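Side-chain contacts in ribonuclease mar1, putative (Trypanosoma cruzi, PDB 1YZV), which is of unknown function but belongs to the isochorismatase superfamily, whose members include hydrolases that act on small molecules: residues A130-D133 / K137-I140; S175-L180 / K190-L195. One frame throughout, in Å; residues are numbered along the deposited sequence.

Interaction 1: residues A130-D133 / K137-I140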
loop_
_atom_site.group_PDB
_atom_site.type_symbol
_atom_site.label_atom_id
_atom_site.label_comp_id
_atom_site.label_asym_id
_atom_site.label_seq_id
_atom_site.Cartn_x
_atom_site.Cartn_y
_atom_site.Cartn_z
ATOM N N ALA A 130 8.655 19.346 -0.352
ATOM C CA ALA A 130 8.714 20.814 -0.479
ATOM C C ALA A 130 7.584 21.381 -1.380
ATOM O O ALA A 130 6.946 22.379 -1.039
ATOM C CB ALA A 130 10.086 21.230 -1.013
ATOM N N LEU A 131 7.284 20.699 -2.488
ATOM C CA LEU A 131 6.188 21.072 -3.355
ATOM C C LEU A 131 4.844 20.907 -2.658
ATOM O O LEU A 131 3.953 21.752 -2.788
ATOM C CB LEU A 131 6.213 20.253 -4.668
ATOM C CG LEU A 131 7.379 20.626 -5.581
ATOM C CD1 LEU A 131 7.572 19.552 -6.634
ATOM C CD2 LEU A 131 7.122 22.014 -6.245
ATOM N N LEU A 132 4.721 19.882 -1.836
ATOM C CA LEU A 132 3.484 19.718 -1.096
ATOM C C LEU A 132 3.318 20.856 -0.099
ATOM O O LEU A 132 2.202 21.341 0.094
ATOM C CB LEU A 132 3.427 18.388 -0.376
ATOM C CG LEU A 132 3.126 17.126 -1.203
ATOM C CD1 LEU A 132 3.121 15.946 -0.269
ATOM C CD2 LEU A 132 1.778 17.284 -1.933
ATOM N N ASP A 133 4.415 21.294 0.502
ATOM C CA ASP A 133 4.363 22.461 1.359
ATOM C C ASP A 133 3.912 23.714 0.636
ATOM O O ASP A 133 3.398 24.600 1.284
ATOM C CB ASP A 133 5.712 22.744 2.012
ATOM C CG ASP A 133 6.017 21.787 3.126
ATOM O OD1 ASP A 133 5.047 21.227 3.689
ATOM O OD2 ASP A 133 7.220 21.606 3.452
ATOM N N LYS A 137 0.355 20.269 -6.800
ATOM C CA LYS A 137 0.157 18.862 -7.149
ATOM C C LYS A 137 1.479 18.367 -7.669
ATOM O O LYS A 137 2.193 19.091 -8.374
ATOM C CB LYS A 137 -0.925 18.722 -8.250
ATOM C CG LYS A 137 -1.169 17.230 -8.714
ATOM C CD LYS A 137 -2.273 17.145 -9.784
ATOM C CE LYS A 137 -3.702 17.229 -9.183
ATOM N NZ LYS A 137 -4.677 17.876 -10.147
ATOM N N VAL A 138 1.892 17.201 -7.218
ATOM C CA VAL A 138 3.160 16.630 -7.684
ATOM C C VAL A 138 2.994 15.142 -8.026
ATOM O O VAL A 138 2.365 14.379 -7.284
ATOM C CB VAL A 138 4.360 16.945 -6.708
ATOM C CG1 VAL A 138 4.052 16.649 -5.308
ATOM C CG2 VAL A 138 5.648 16.231 -7.135
ATOM N N VAL A 139 3.423 14.771 -9.232
ATOM C CA VAL A 139 3.278 13.408 -9.721
ATOM C C VAL A 139 4.647 12.868 -9.998
ATOM O O VAL A 139 5.446 13.528 -10.706
ATOM C CB VAL A 139 2.408 13.377 -10.995
ATOM C CG1 VAL A 139 2.107 11.913 -11.420
ATOM C CG2 VAL A 139 1.150 14.104 -10.701
ATOM N N ILE A 140 4.982 11.791 -9.304
ATOM C CA ILE A 140 6.266 11.154 -9.458
ATOM C C ILE A 140 6.155 10.215 -10.697
ATOM O O ILE A 140 5.285 9.360 -10.741
ATOM C CB ILE A 140 6.665 10.354 -8.191
ATOM C CG1 ILE A 140 6.508 11.177 -6.915
ATOM C CG2 ILE A 140 8.055 9.771 -8.311
ATOM C CD1 ILE A 140 7.323 12.394 -6.883
#
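Val-138 points its side chain from the strand at helix 120-133, and its two methyls are divided between two neighbouring leucines. CG2 meets CD1 of Leu-131 at 3.9 Å, while CG1 meets CD2 of Leu-132 at 4.1 Å. In each pair the side chains cross at about a right angle. The torsion of Val-138 accounts for the split: with chi1 at 49°, CG1 sits between the backbone N and the carbonyl carbon and CG2 lies anti to the N. Leu-131 sets out toward the strand from its CA and brings CD1 close to the branch point as well, 4.1 Å from CB of Val-138. Leu-132 starts out less directly, and it is its end, CD2, that turns in to the valine.

Helix 120-133 and strand 137-146 are the second and third elements of a beta-alpha-beta unit that begins with strand 110-118, part of the parallel sheet of this alpha/beta fold. The turn between them is short, with three residues separating the two segments, and the closest CA pair, Leu-131 and Val-138, is 6.9 Å apart. No hydrogen bond links the segments; both contacts are between methyl groups of apolar side chains. Val-138 is paired across the sheet, its backbone hydrogen-bonded to Gly-167 and Tyr-169. Around the trio, Val-113 touches Leu-131, Leu-115 touches Val-138, and Cys-168 and Trp-163 touch Leu-132, which also packs on Arg-11 of the second subunit.

Interaction 2: residues S175-L180 / K190-L195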
loop_
_atom_site.group_PDB
_atom_site.type_symbol
_atom_site.label_atom_id
_atom_site.label_comp_id
_atom_site.label_asym_id
_atom_site.label_seq_id
_atom_site.Cartn_x
_atom_site.Cartn_y
_atom_site.Cartn_z
ATOM N N SER A 175 1.439 7.044 -18.495
ATOM C CA SER A 175 0.216 7.419 -17.850
ATOM C C SER A 175 0.132 8.924 -17.719
ATOM O O SER A 175 -0.886 9.503 -18.093
ATOM C CB SER A 175 0.105 6.774 -16.494
ATOM O OG SER A 175 -1.196 6.904 -15.980
ATOM N N ILE A 176 1.280 9.527 -17.416
ATOM C CA ILE A 176 1.394 10.979 -17.254
ATOM C C ILE A 176 1.119 11.704 -18.595
ATOM O O ILE A 176 0.259 12.608 -18.658
ATOM C CB ILE A 176 2.737 11.338 -16.641
ATOM C CG1 ILE A 176 2.752 10.922 -15.167
ATOM C CG2 ILE A 176 3.114 12.813 -16.836
ATOM C CD1 ILE A 176 4.137 10.772 -14.577
ATOM N N LEU A 177 1.733 11.219 -19.676
ATOM C CA LEU A 177 1.472 11.786 -20.986
ATOM C C LEU A 177 -0.031 11.826 -21.294
ATOM O O LEU A 177 -0.570 12.860 -21.752
ATOM C CB LEU A 177 2.235 11.003 -22.069
ATOM C CG LEU A 177 3.517 11.610 -22.559
ATOM C CD1 LEU A 177 4.501 11.808 -21.412
ATOM C CD2 LEU A 177 4.116 10.772 -23.687
ATOM N N MET A 178 -0.701 10.694 -21.083
ATOM C CA MET A 178 -2.107 10.526 -21.466
ATOM C C MET A 178 -3.058 11.229 -20.484
ATOM O O MET A 178 -4.117 11.705 -20.894
ATOM C CB MET A 178 -2.427 9.029 -21.606
ATOM C CG MET A 178 -1.591 8.343 -22.688
ATOM S SD MET A 178 -1.969 8.999 -24.306
ATOM C CE MET A 178 -0.765 10.311 -24.557
ATOM N N GLN A 179 -2.609 11.420 -19.236
ATOM C CA GLN A 179 -3.299 12.309 -18.269
ATOM C C GLN A 179 -3.352 13.776 -18.699
ATOM O O GLN A 179 -4.377 14.458 -18.520
ATOM C CB GLN A 179 -2.675 12.242 -16.863
ATOM C CG GLN A 179 -2.983 10.961 -16.113
ATOM C CD GLN A 179 -2.080 10.800 -14.871
ATOM O OE1 GLN A 179 -1.918 11.733 -14.119
ATOM N NE2 GLN A 179 -1.478 9.635 -14.708
ATOM N N LEU A 180 -2.259 14.261 -19.262
ATOM C CA LEU A 180 -2.172 15.651 -19.691
ATOM C C LEU A 180 -3.012 15.881 -20.933
ATOM O O LEU A 180 -3.391 16.999 -21.168
ATOM C CB LEU A 180 -0.732 16.076 -19.949
ATOM C CG LEU A 180 0.093 16.202 -18.689
ATOM C CD1 LEU A 180 1.613 16.083 -19.005
ATOM C CD2 LEU A 180 -0.270 17.516 -17.943
ATOM N N LYS A 190 -1.358 13.633 -32.068
ATOM C CA LYS A 190 -0.587 13.106 -33.201
ATOM C C LYS A 190 0.885 13.418 -33.080
ATOM O O LYS A 190 1.744 12.581 -33.398
ATOM C CB LYS A 190 -1.133 13.665 -34.518
ATOM C CG LYS A 190 -0.418 13.163 -35.746
ATOM C CD LYS A 190 -0.959 11.790 -36.180
ATOM C CE LYS A 190 -0.290 11.278 -37.475
ATOM N NZ LYS A 190 -1.014 10.047 -37.913
ATOM N N THR A 191 1.195 14.579 -32.516
ATOM C CA THR A 191 2.585 14.931 -32.289
ATOM C C THR A 191 3.256 14.109 -31.175
ATOM O O THR A 191 4.417 13.819 -31.264
ATOM C CB THR A 191 2.722 16.437 -31.964
ATOM O OG1 THR A 191 2.144 17.206 -33.026
ATOM C CG2 THR A 191 4.158 16.810 -31.833
ATOM N N ILE A 192 2.510 13.777 -30.127
ATOM C CA ILE A 192 2.995 13.085 -28.912
ATOM C C ILE A 192 3.020 11.566 -29.031
ATOM O O ILE A 192 3.843 10.877 -28.381
ATOM C CB ILE A 192 2.041 13.465 -27.682
ATOM C CG1 ILE A 192 2.217 14.924 -27.321
ATOM C CG2 ILE A 192 2.307 12.622 -26.452
ATOM C CD1 ILE A 192 3.614 15.354 -27.355
ATOM N N ALA A 193 2.072 11.042 -29.796
ATOM C CA ALA A 193 1.860 9.585 -29.955
ATOM C C ALA A 193 3.131 8.776 -30.261
ATOM O O ALA A 193 3.323 7.722 -29.652
ATOM C CB ALA A 193 0.806 9.310 -31.016
ATOM N N PRO A 194 4.026 9.293 -31.130
ATOM C CA PRO A 194 5.303 8.598 -31.400
ATOM C C PRO A 194 6.199 8.399 -30.167
ATOM O O PRO A 194 6.870 7.369 -30.081
ATOM C CB PRO A 194 5.997 9.511 -32.428
ATOM C CG PRO A 194 4.869 10.264 -33.066
ATOM C CD PRO A 194 3.919 10.517 -31.951
ATOM N N LEU A 195 6.076 9.273 -29.156
ATOM C CA LEU A 195 6.872 9.129 -27.933
ATOM C C LEU A 195 6.474 7.879 -27.191
ATOM O O LEU A 195 7.321 7.162 -26.680
ATOM C CB LEU A 195 6.716 10.319 -27.010
ATOM C CG LEU A 195 7.168 11.679 -27.536
ATOM C CD1 LEU A 195 6.774 12.769 -26.539
ATOM C CD2 LEU A 195 8.653 11.680 -27.772
#
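Apolar contacts join the two helices, and the shortest runs from CD2 of Leu-177 to CG2 of Ile-192, at 3.8 Å. The two side chains cross obliquely. In Ile-192 the chi1 of -68° turns CG2 anti to the backbone N, and this methyl receives a second neighbour, CE of Met-178, at 4.3 Å. CD2 of Leu-177 also reaches CB of Leu-195, 4.2 Å away and one turn further along the second helix. Leu-52 of helix 39-56 touches both Leu-177 and Ile-192.

The segments form an antiparallel helix pair near the C-terminal end of the chain, their axes at 170° and 11.0 Å apart at closest approach. That spacing is wide, and it is bridged by side chains without any hydrogen bond between the segments.

Polar bonding lies within the first helix and beyond it. NE2 of Gln-179 donates to OG of Ser-175, one turn back, at 3.0 Å; the oxygen lies in the amide plane, although the N-H...O angle of 148° is bent. OE1 of Gln-179 bonds the hydroxyl of Tyr-169, and Ser-175 OG also bonds His-121 O of the third subunit.

From the N terminus, interaction 1 comes first: it closes the short turn between helix 120-133 and strand 137-146 inside a beta-alpha-beta unit. The chain then runs through helix 150-161 and strand 168-171, at one edge of the sheet within this chain, before interaction 2 closes the loop between helices 173-181 and 189-197. The two loops follow in series, neither nested nor crossed. Their centres are 22 Å apart, yet segment 137-140 joins them: CG1 of Val-139 lies 3.9 Å from CD1 of Ile-176. Val-138 and Val-139 point to opposite faces of the sheet, so interaction 1 ties helix 120-133 to one face, and helix 173-181, packed on the other, carries helix 189-197 through interaction 2.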